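Local coordinates for WlaRA, TDP-fucose-3,4-ketoisomerase (PDB 5TPV), which is a cupin-clan protein of the WxcM-like family that binds thymidine-5'-diphosphate, at residues M1-I5 against D70-Q76; D48-S54 against K117-Y121; K91-K95 against I120-F126. All blocks are in the same frame, centred on the assembly; numbering follows the deposited sequence.

How the contacts relate
Contact 1 is a surface contact, holding the N-terminus to the turn after strand 65-70 by a salt bridge; contacts 2 and 3 are partly buried. These two have centres about 6 Å apart and share Ile120 and Tyr121. Contact 2 is a polar strand pairing whose aromatic side reaches the diphosphate of TYD, whereas contact 3, adjoining it on the next strand, 94-98, is aromatic and apolar, packing the start of helix 123-136 on the same sheet. Strand 94-98 lies between strands 46-51 and 65-70 and so connects all three: Asp70 N meets Trp94 O at 2.9 Å, and Asp48 N meets Lys95 O at 2.8 Å. Contacts 1 and 2 do not touch.

Contact 1: M1-I5 against D70-Q76; sequences MNYTI and DDGKTKQ
The chain starts extended, and Met1 N, the terminal amine, donates to Asp71 OD1 at 2.8 Å in a salt bridge; Met1 CA and Asp71 CA are 5.2 Å apart. The other oxygen, Asp71 OD2, serves the turn: with chi1 p it accepts from Lys73 N at 3.1 Å (an Asx turn) and from Thr74 N and Thr74 OG1, both at 2.7 Å. Asp70 OD2 makes a second Asx turn, taking Gly72 N at 2.6 Å, and also accepts from Tyr123 OH; Asp71 N donates to Thr74 O at 3.0 Å. Gly72, at phi 90°, would jam a CB against the preceding carbonyl. The Met1 side chain (chi1 t) lies against the base of the turn, at Asp70 and Thr74-Gln76, Met1 CE 3.6 Å from Thr74 OG1 and 4.0 Å from Gln76 CB. Gln76 NE2 gives Tyr3 OH a weak hydrogen bond at 3.2 Å. This beta-hairpin turn, held by two Asx turns, joins strands 65-70 and 75-80; Tyr3 of strand 3-13 packs on Ile69 and on Leu87 and Ile89 of strand 85-89.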
loop_
_atom_site.group_PDB
_atom_site.type_symbol
_atom_site.label_atom_id
_atom_site.label_comp_id
_atom_site.label_asym_id
_atom_site.label_seq_id
_atom_site.Cartn_x
_atom_site.Cartn_y
_atom_site.Cartn_z
ATOM N N MET B 1 25.908 3.440 2.708
ATOM C CA MET B 1 24.551 3.575 3.319
ATOM C C MET B 1 23.812 4.709 2.598
ATOM O O MET B 1 24.309 5.861 2.525
ATOM C CB MET B 1 24.714 3.971 4.776
ATOM C CG MET B 1 23.428 3.865 5.578
ATOM S SD MET B 1 22.839 2.165 5.727
ATOM C CE MET B 1 23.613 1.784 7.297
ATOM N N ASN B 2 22.646 4.389 2.053
ATOM C CA ASN B 2 21.783 5.413 1.461
ATOM C C ASN B 2 20.335 5.130 1.878
ATOM O O ASN B 2 19.693 4.227 1.364
ATOM C CB ASN B 2 21.840 5.459 -0.071
ATOM C CG ASN B 2 21.035 6.664 -0.624
ATOM O OD1 ASN B 2 21.004 7.751 -0.029
ATOM N ND2 ASN B 2 20.396 6.478 -1.747
ATOM N N TYR B 3 19.828 5.942 2.787
ATOM C CA TYR B 3 18.468 5.856 3.226
ATOM C C TYR B 3 17.971 7.248 3.588
ATOM O O TYR B 3 18.789 8.166 3.797
ATOM C CB TYR B 3 18.443 4.956 4.446
ATOM C CG TYR B 3 19.080 5.512 5.687
ATOM C CD1 TYR B 3 18.425 6.451 6.475
ATOM C CD2 TYR B 3 20.340 5.074 6.103
ATOM C CE1 TYR B 3 19.011 6.965 7.620
ATOM C CE2 TYR B 3 20.943 5.561 7.256
ATOM C CZ TYR B 3 20.277 6.530 8.025
ATOM O OH TYR B 3 20.835 7.076 9.190
ATOM N N THR B 4 16.655 7.387 3.730
ATOM C CA THR B 4 16.053 8.675 4.117
ATOM C C THR B 4 14.768 8.465 4.899
ATOM O O THR B 4 13.879 7.717 4.482
ATOM C CB THR B 4 15.677 9.584 2.915
ATOM O OG1 THR B 4 16.790 9.820 2.059
ATOM C CG2 THR B 4 15.189 10.949 3.413
ATOM N N ILE B 5 14.682 9.131 6.042
ATOM C CA ILE B 5 13.437 9.223 6.764
ATOM C C ILE B 5 12.610 10.312 6.088
ATOM O O ILE B 5 12.902 11.502 6.241
ATOM C CB ILE B 5 13.659 9.448 8.262
ATOM C CG1 ILE B 5 14.426 8.242 8.822
ATOM C CG2 ILE B 5 12.328 9.592 9.033
ATOM C CD1 ILE B 5 14.580 8.253 10.323
ATOM N N ASP B 70 21.918 -2.171 7.223
ATOM C CA ASP B 70 23.352 -2.504 7.220
ATOM C C ASP B 70 23.886 -2.432 5.820
ATOM O O ASP B 70 23.350 -3.074 4.895
ATOM C CB ASP B 70 23.562 -3.916 7.800
ATOM C CG ASP B 70 25.038 -4.246 8.057
ATOM O OD1 ASP B 70 25.338 -4.532 9.222
ATOM O OD2 ASP B 70 25.886 -4.157 7.140
ATOM N N ASP B 71 24.888 -1.580 5.622
ATOM C CA ASP B 71 25.534 -1.448 4.297
ATOM C C ASP B 71 26.762 -2.365 4.093
ATOM O O ASP B 71 27.431 -2.219 3.088
ATOM C CB ASP B 71 25.848 0.018 3.919
ATOM C CG ASP B 71 26.972 0.655 4.754
ATOM O OD1 ASP B 71 27.363 1.819 4.418
ATOM O OD2 ASP B 71 27.457 0.055 5.737
ATOM N N GLY B 72 26.971 -3.363 4.967
ATOM C CA GLY B 72 28.164 -4.208 4.896
ATOM C C GLY B 72 29.332 -3.666 5.707
ATOM O O GLY B 72 30.249 -4.390 6.012
ATOM N N LYS B 73 29.314 -2.385 6.050
ATOM C CA LYS B 73 30.356 -1.754 6.829
ATOM C C LYS B 73 29.840 -1.085 8.087
ATOM O O LYS B 73 30.576 -0.978 9.056
ATOM C CB LYS B 73 31.060 -0.724 5.942
ATOM C CG LYS B 73 31.794 -1.261 4.701
ATOM C CD LYS B 73 33.108 -1.973 5.061
ATOM C CE LYS B 73 33.931 -2.469 3.858
ATOM N NZ LYS B 73 34.407 -1.401 2.932
ATOM N N THR B 74 28.604 -0.594 8.059
ATOM C CA THR B 74 27.975 0.089 9.186
ATOM C C THR B 74 26.524 -0.331 9.280
ATOM O O THR B 74 25.933 -0.838 8.333
ATOM C CB THR B 74 27.927 1.603 8.931
ATOM O OG1 THR B 74 27.221 1.832 7.713
ATOM C CG2 THR B 74 29.344 2.177 8.802
ATOM N N LYS B 75 25.961 -0.107 10.438
ATOM C CA LYS B 75 24.584 -0.397 10.655
ATOM C C LYS B 75 23.896 0.739 11.412
ATOM O O LYS B 75 24.530 1.542 12.099
ATOM C CB LYS B 75 24.482 -1.724 11.410
ATOM C CG LYS B 75 24.931 -1.645 12.853
ATOM C CD LYS B 75 24.900 -3.029 13.507
ATOM C CE LYS B 75 24.778 -2.922 15.029
ATOM N NZ LYS B 75 25.650 -3.878 15.765
ATOM N N GLN B 76 22.581 0.761 11.299
ATOM C CA GLN B 76 21.790 1.871 11.786
ATOM C C GLN B 76 20.432 1.288 12.218
ATOM O O GLN B 76 19.883 0.453 11.502
ATOM C CB GLN B 76 21.685 2.912 10.641
ATOM C CG GLN B 76 20.841 4.142 10.965
ATOM C CD GLN B 76 21.365 4.909 12.172
ATOM O OE1 GLN B 76 21.097 4.536 13.286
ATOM N NE2 GLN B 76 22.125 5.954 11.949
#

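Contact 2: D48-S54 against K117-Y121; sequences DHANLNS and KEYIY. With TYD (thymidine-5'-diphosphate), chain E.
Glu118 lies against the turn at 52-54, chi1 p, its carboxylate drawing that loop together: OE1 accepts from Asn53 N and from Ser54 N, both at 3.0 Å, and OE2 from Asn51 ND2 at 2.8 Å and Ser54 OG at 2.7 Å. Ser54 OG is also hydrogen-bonded to Thr112 OG1. The strands run antiparallel: Ala50 and Ile120 form a hydrogen-bonded pair (Ala50 N to Ile120 O 2.9 Å, Ile120 N to Ala50 O 2.8 Å), Asn51 and Tyr119, sharing one face, a non-hydrogen-bonded one, and Leu52 N reaches Glu118 O at 2.8 Å. Beside them His49 (chi1 p), Tyr119 and Tyr121 form an aromatic cluster, one wall of the diphosphate pocket: His49 NE2 donates to TYD O2B at 2.5 Å, Tyr119 OH to TYD O2A at 2.8 Å. Gly47, Arg33, Arg46 and, from the second subunit, Lys14 also hydrogen-bond TYD. Asp48, at phi/psi 65/46, and His49 both face Lys95 of strand 94-98, a G1 beta bulge; Ala50 and Ile120 face helix 123-136 through Phe126.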
loop_
_atom_site.group_PDB
_atom_site.type_symbol
_atom_site.label_atom_id
_atom_site.label_comp_id
_atom_site.label_asym_id
_atom_site.label_seq_id
_atom_site.Cartn_x
_atom_site.Cartn_y
_atom_site.Cartn_z
ATOM N N ASP B 48 16.193 -10.160 7.430
ATOM C CA ASP B 48 17.391 -10.993 7.295
ATOM C C ASP B 48 17.761 -11.288 5.831
ATOM O O ASP B 48 18.090 -12.418 5.420
ATOM C CB ASP B 48 17.252 -12.266 8.152
ATOM C CG ASP B 48 17.248 -11.970 9.643
ATOM O OD1 ASP B 48 18.155 -11.242 10.099
ATOM O OD2 ASP B 48 16.361 -12.506 10.359
ATOM N N HIS B 49 17.737 -10.242 5.017
ATOM C CA HIS B 49 18.223 -10.381 3.657
ATOM C C HIS B 49 18.432 -9.009 3.043
ATOM O O HIS B 49 17.954 -8.008 3.541
ATOM C CB HIS B 49 17.255 -11.191 2.807
ATOM C CG HIS B 49 15.861 -10.638 2.800
ATOM N ND1 HIS B 49 15.464 -9.620 1.956
ATOM C CD2 HIS B 49 14.775 -10.932 3.562
ATOM C CE1 HIS B 49 14.189 -9.329 2.182
ATOM N NE2 HIS B 49 13.743 -10.122 3.147
ATOM N N ALA B 50 19.097 -9.002 1.908
ATOM C CA ALA B 50 19.242 -7.827 1.078
ATOM C C ALA B 50 18.713 -8.184 -0.260
ATOM O O ALA B 50 18.510 -9.375 -0.603
ATOM C CB ALA B 50 20.702 -7.420 0.993
ATOM N N ASN B 51 18.427 -7.129 -1.009
ATOM C CA ASN B 51 17.809 -7.281 -2.325
ATOM C C ASN B 51 18.647 -6.530 -3.358
ATOM O O ASN B 51 19.040 -5.336 -3.161
ATOM C CB ASN B 51 16.336 -6.805 -2.342
ATOM C CG ASN B 51 15.434 -7.584 -1.378
ATOM O OD1 ASN B 51 15.554 -7.478 -0.144
ATOM N ND2 ASN B 51 14.525 -8.353 -1.927
ATOM N N LEU B 52 18.958 -7.266 -4.432
ATOM C CA LEU B 52 19.862 -6.794 -5.500
ATOM C C LEU B 52 19.309 -5.627 -6.326
ATOM O O LEU B 52 20.033 -4.678 -6.634
ATOM C CB LEU B 52 20.200 -7.944 -6.444
ATOM C CG LEU B 52 21.186 -9.010 -5.952
ATOM C CD1 LEU B 52 21.063 -10.232 -6.839
ATOM C CD2 LEU B 52 22.617 -8.455 -5.981
ATOM N N ASN B 53 18.017 -5.673 -6.621
ATOM C CA ASN B 53 17.358 -4.621 -7.405
ATOM C C ASN B 53 16.392 -3.671 -6.703
ATOM O O ASN B 53 16.242 -2.530 -7.130
ATOM C CB ASN B 53 16.641 -5.312 -8.564
ATOM C CG ASN B 53 17.560 -6.294 -9.272
ATOM O OD1 ASN B 53 18.717 -5.949 -9.530
ATOM N ND2 ASN B 53 17.064 -7.489 -9.596
ATOM N N SER B 54 15.650 -4.151 -5.711
ATOM C CA SER B 54 14.486 -3.435 -5.211
ATOM C C SER B 54 14.956 -2.353 -4.256
ATOM O O SER B 54 15.844 -2.547 -3.411
ATOM C CB SER B 54 13.543 -4.368 -4.450
ATOM O OG SER B 54 13.069 -5.451 -5.238
ATOM N N LYS B 117 15.178 -14.548 -7.108
ATOM C CA LYS B 117 16.559 -14.527 -7.549
ATOM C C LYS B 117 17.176 -13.194 -7.197
ATOM O O LYS B 117 18.361 -12.984 -7.516
ATOM C CB LYS B 117 16.623 -14.740 -9.066
ATOM C CG LYS B 117 15.934 -15.976 -9.644
ATOM C CD LYS B 117 16.209 -17.277 -8.911
ATOM C CE LYS B 117 15.261 -18.420 -9.308
ATOM N NZ LYS B 117 15.032 -18.464 -10.771
ATOM N N GLU B 118 16.437 -12.291 -6.533
ATOM C CA GLU B 118 17.064 -11.039 -6.178
ATOM C C GLU B 118 17.511 -10.944 -4.758
ATOM O O GLU B 118 18.113 -9.916 -4.331
ATOM C CB GLU B 118 16.290 -9.786 -6.610
ATOM C CG GLU B 118 15.011 -9.535 -5.816
ATOM C CD GLU B 118 14.822 -8.097 -5.351
ATOM O OE1 GLU B 118 15.589 -7.170 -5.770
ATOM O OE2 GLU B 118 13.847 -7.927 -4.566
ATOM N N TYR B 119 17.241 -12.016 -4.046
ATOM C CA TYR B 119 17.498 -12.043 -2.610
ATOM C C TYR B 119 18.899 -12.538 -2.298
ATOM O O TYR B 119 19.376 -13.557 -2.833
ATOM C CB TYR B 119 16.556 -13.056 -1.932
ATOM C CG TYR B 119 15.158 -12.591 -1.632
ATOM C CD1 TYR B 119 14.210 -12.415 -2.643
ATOM C CD2 TYR B 119 14.775 -12.325 -0.343
ATOM C CE1 TYR B 119 12.922 -12.016 -2.351
ATOM C CE2 TYR B 119 13.485 -11.937 -0.027
ATOM C CZ TYR B 119 12.552 -11.789 -1.034
ATOM O OH TYR B 119 11.271 -11.442 -0.681
ATOM N N ILE B 120 19.519 -11.855 -1.356
ATOM C CA ILE B 120 20.710 -12.360 -0.730
ATOM C C ILE B 120 20.415 -12.608 0.738
ATOM O O ILE B 120 20.200 -11.666 1.493
ATOM C CB ILE B 120 21.839 -11.349 -0.885
ATOM C CG1 ILE B 120 21.995 -11.037 -2.362
ATOM C CG2 ILE B 120 23.125 -11.915 -0.288
ATOM C CD1 ILE B 120 22.757 -9.762 -2.551
ATOM N N TYR B 121 20.401 -13.893 1.095
ATOM C CA TYR B 121 20.126 -14.346 2.449
ATOM C C TYR B 121 21.381 -14.617 3.272
ATOM O O TYR B 121 21.305 -14.836 4.485
ATOM C CB TYR B 121 19.342 -15.653 2.379
ATOM C CG TYR B 121 17.907 -15.493 1.925
ATOM C CD1 TYR B 121 16.965 -14.925 2.770
ATOM C CD2 TYR B 121 17.461 -15.979 0.691
ATOM C CE1 TYR B 121 15.616 -14.829 2.403
ATOM C CE2 TYR B 121 16.112 -15.882 0.309
ATOM C CZ TYR B 121 15.185 -15.303 1.159
ATOM O OH TYR B 121 13.831 -15.161 0.801
HETATM P PA TYD E . 10.810 -12.583 2.738
HETATM O O1A TYD E . 11.768 -13.712 2.444
HETATM O O2A TYD E . 11.044 -11.220 2.134
HETATM O O3A TYD E . 10.705 -12.415 4.336
HETATM P PB TYD E . 10.458 -10.965 4.991
HETATM O O1B TYD E . 10.621 -11.203 6.473
HETATM O O2B TYD E . 11.533 -10.100 4.376
HETATM O O3B TYD E . 9.054 -10.609 4.569
HETATM O "O5'" TYD E . 9.327 -13.063 2.338
HETATM C "C5'" TYD E . 8.636 -14.024 3.134
HETATM C "C4'" TYD E . 8.219 -15.202 2.264
HETATM O "O4'" TYD E . 7.046 -14.862 1.519
HETATM C "C3'" TYD E . 9.310 -15.566 1.269
HETATM O "O3'" TYD E . 9.738 -16.915 1.481
HETATM C "C2'" TYD E . 8.698 -15.426 -0.112
HETATM C "C1'" TYD E . 7.259 -14.979 0.110
HETATM N N1 TYD E . 7.040 -13.682 -0.532
HETATM C C2 TYD E . 6.325 -13.620 -1.749
HETATM O O2 TYD E . 5.889 -14.675 -2.259
HETATM N N3 TYD E . 6.104 -12.451 -2.368
HETATM C C4 TYD E . 6.557 -11.307 -1.848
HETATM O O4 TYD E . 6.348 -10.220 -2.428
HETATM C C5 TYD E . 7.310 -11.346 -0.571
HETATM C C5M TYD E . 7.838 -10.077 0.048
HETATM C C6 TYD E . 7.520 -12.572 0.041
HETATM O O HOH W 1 19.118 -14.734 6.167
#

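Contact 3: K91-K95 against I120-F126; sequences KMIWK and IYDYKYF
Trp94, Phe126 and Met92 carry most of this contact, which joins the start of strand 94-98, and the loop before it, to the first turn of helix 123-136. Tyr123 turns its ring edge to the indole face of Trp94 (chi1 t), a T-shaped pair with the centroid of the Trp94 five-membered ring 5.2 Å from that of the Tyr123 ring and planes at 79°, while Tyr123 CB sits 4.1 Å from the centroid of the Trp94 six-membered ring, a CH-pi contact. The indole rim reaches backbone too: Trp94 CZ3 and Ile120 O, like Trp94 CH2 and Tyr121 O, are 3.4 Å apart. Phe126, chi1 t, receives Trp94 CB over its ring face, 4.2 Å from the centroid. At its edge Met92, at positive phi (57/49), makes a Met-aromatic contact, SD 5.1 Å from the Phe126 ring centroid and Met92 CE 3.5 Å from Phe126 CD1; Met92 SD also meets Ile120 CD1 at 3.4 Å. Asp122 is the N-cap, its OD2 weakly accepting from Lys124 N at 3.1 Å; Tyr123 OH is hydrogen-bonded to Asp70 OD2. Trp94, Tyr123 and Phe126 form an aromatic cluster that, with Met92 and Ile120, packs helix 123-136 on the sheet, consistent with a cupin fold.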
loop_
_atom_site.group_PDB
_atom_site.type_symbol
_atom_site.label_atom_id
_atom_site.label_comp_id
_atom_site.label_asym_id
_atom_site.label_seq_id
_atom_site.Cartn_x
_atom_site.Cartn_y
_atom_site.Cartn_z
ATOM N N LYS B 91 18.626 0.063 -2.919
ATOM C CA LYS B 91 18.921 -1.371 -3.083
ATOM C C LYS B 91 20.226 -1.863 -2.419
ATOM O O LYS B 91 21.083 -1.080 -2.005
ATOM C CB LYS B 91 18.910 -1.731 -4.552
ATOM C CG LYS B 91 19.829 -0.932 -5.433
ATOM C CD LYS B 91 19.845 -1.530 -6.834
ATOM C CE LYS B 91 20.042 -0.462 -7.881
ATOM N NZ LYS B 91 20.212 -1.018 -9.255
ATOM N N MET B 92 20.347 -3.169 -2.207
ATOM C CA MET B 92 21.568 -3.752 -1.610
ATOM C C MET B 92 21.808 -3.109 -0.275
ATOM O O MET B 92 22.909 -2.630 0.076
ATOM C CB MET B 92 22.791 -3.631 -2.555
ATOM C CG MET B 92 22.828 -4.729 -3.591
ATOM S SD MET B 92 22.869 -6.371 -2.794
ATOM C CE MET B 92 24.615 -6.590 -2.471
ATOM N N ILE B 93 20.740 -3.080 0.503
ATOM C CA ILE B 93 20.920 -2.795 1.886
ATOM C C ILE B 93 20.274 -3.919 2.657
ATOM O O ILE B 93 19.133 -4.285 2.375
ATOM C CB ILE B 93 20.339 -1.419 2.195
ATOM C CG1 ILE B 93 21.058 -0.361 1.350
ATOM C CG2 ILE B 93 20.420 -1.153 3.694
ATOM C CD1 ILE B 93 20.889 1.079 1.798
ATOM N N TRP B 94 21.034 -4.486 3.582
ATOM C CA TRP B 94 20.544 -5.595 4.400
ATOM C C TRP B 94 19.670 -4.991 5.500
ATOM O O TRP B 94 19.951 -3.906 6.045
ATOM C CB TRP B 94 21.708 -6.299 5.054
ATOM C CG TRP B 94 21.392 -7.456 5.932
ATOM C CD1 TRP B 94 21.023 -7.433 7.241
ATOM C CD2 TRP B 94 21.490 -8.829 5.572
ATOM N NE1 TRP B 94 20.902 -8.722 7.730
ATOM C CE2 TRP B 94 21.160 -9.591 6.713
ATOM C CE3 TRP B 94 21.842 -9.488 4.396
ATOM C CZ2 TRP B 94 21.146 -10.977 6.710
ATOM C CZ3 TRP B 94 21.844 -10.888 4.407
ATOM C CH2 TRP B 94 21.494 -11.608 5.542
ATOM N N LYS B 95 18.627 -5.728 5.845
ATOM C CA LYS B 95 17.705 -5.259 6.872
ATOM C C LYS B 95 17.141 -6.392 7.699
ATOM O O LYS B 95 16.991 -7.510 7.223
ATOM C CB LYS B 95 16.591 -4.410 6.226
ATOM C CG LYS B 95 15.318 -5.119 5.811
ATOM C CD LYS B 95 15.446 -5.974 4.591
ATOM C CE LYS B 95 15.895 -5.209 3.369
ATOM N NZ LYS B 95 15.943 -6.182 2.267
ATOM N N ILE B 120 19.519 -11.855 -1.356
ATOM C CA ILE B 120 20.710 -12.360 -0.730
ATOM C C ILE B 120 20.415 -12.608 0.738
ATOM O O ILE B 120 20.200 -11.666 1.493
ATOM C CB ILE B 120 21.839 -11.349 -0.885
ATOM C CG1 ILE B 120 21.995 -11.037 -2.362
ATOM C CG2 ILE B 120 23.125 -11.915 -0.288
ATOM C CD1 ILE B 120 22.757 -9.762 -2.551
ATOM N N TYR B 121 20.401 -13.893 1.095
ATOM C CA TYR B 121 20.126 -14.346 2.449
ATOM C C TYR B 121 21.381 -14.617 3.272
ATOM O O TYR B 121 21.305 -14.836 4.485
ATOM C CB TYR B 121 19.342 -15.653 2.379
ATOM C CG TYR B 121 17.907 -15.493 1.925
ATOM C CD1 TYR B 121 16.965 -14.925 2.770
ATOM C CD2 TYR B 121 17.461 -15.979 0.691
ATOM C CE1 TYR B 121 15.616 -14.829 2.403
ATOM C CE2 TYR B 121 16.112 -15.882 0.309
ATOM C CZ TYR B 121 15.185 -15.303 1.159
ATOM O OH TYR B 121 13.831 -15.161 0.801
ATOM N N ASP B 122 22.539 -14.594 2.631
ATOM C CA ASP B 122 23.763 -14.820 3.373
ATOM C C ASP B 122 24.591 -13.560 3.538
ATOM O O ASP B 122 25.197 -13.071 2.579
ATOM C CB ASP B 122 24.615 -15.880 2.670
ATOM C CG ASP B 122 25.744 -16.431 3.563
ATOM O OD1 ASP B 122 25.880 -17.675 3.571
ATOM O OD2 ASP B 122 26.493 -15.653 4.218
ATOM N N TYR B 123 24.664 -13.086 4.774
ATOM C CA TYR B 123 25.308 -11.814 5.076
ATOM C C TYR B 123 26.749 -11.727 4.584
ATOM O O TYR B 123 27.169 -10.725 4.024
ATOM C CB TYR B 123 25.220 -11.537 6.573
ATOM C CG TYR B 123 25.809 -10.216 6.933
ATOM C CD1 TYR B 123 25.122 -9.048 6.638
ATOM C CD2 TYR B 123 27.054 -10.124 7.573
ATOM C CE1 TYR B 123 25.657 -7.823 6.950
ATOM C CE2 TYR B 123 27.617 -8.896 7.877
ATOM C CZ TYR B 123 26.906 -7.743 7.581
ATOM O OH TYR B 123 27.416 -6.501 7.915
ATOM N N LYS B 124 27.492 -12.794 4.790
ATOM C CA LYS B 124 28.887 -12.887 4.368
ATOM C C LYS B 124 29.007 -12.548 2.881
ATOM O O LYS B 124 29.755 -11.644 2.502
ATOM C CB LYS B 124 29.483 -14.297 4.635
ATOM C CG LYS B 124 29.085 -15.046 5.921
ATOM C CD LYS B 124 29.920 -14.678 7.146
ATOM C CE LYS B 124 31.296 -15.338 7.126
ATOM N NZ LYS B 124 32.364 -14.436 7.644
ATOM N N TYR B 125 28.251 -13.252 2.040
ATOM C CA TYR B 125 28.215 -12.939 0.608
ATOM C C TYR B 125 27.550 -11.595 0.252
ATOM O O TYR B 125 27.941 -10.956 -0.732
ATOM C CB TYR B 125 27.578 -14.103 -0.172
ATOM C CG TYR B 125 28.384 -15.350 0.108
ATOM C CD1 TYR B 125 29.739 -15.390 -0.253
ATOM C CD2 TYR B 125 27.838 -16.420 0.827
ATOM C CE1 TYR B 125 30.515 -16.483 0.051
ATOM C CE2 TYR B 125 28.609 -17.526 1.136
ATOM C CZ TYR B 125 29.942 -17.535 0.736
ATOM O OH TYR B 125 30.739 -18.595 1.016
ATOM N N PHE B 126 26.589 -11.151 1.060
ATOM C CA PHE B 126 26.110 -9.756 0.934
ATOM C C PHE B 126 27.284 -8.773 0.996
ATOM O O PHE B 126 27.412 -7.901 0.117
ATOM C CB PHE B 126 25.010 -9.374 1.960
ATOM C CG PHE B 126 24.749 -7.882 2.029
ATOM C CD1 PHE B 126 24.166 -7.225 0.963
ATOM C CD2 PHE B 126 25.206 -7.128 3.102
ATOM C CE1 PHE B 126 23.958 -5.856 0.986
ATOM C CE2 PHE B 126 25.001 -5.767 3.138
ATOM C CZ PHE B 126 24.342 -5.137 2.092
#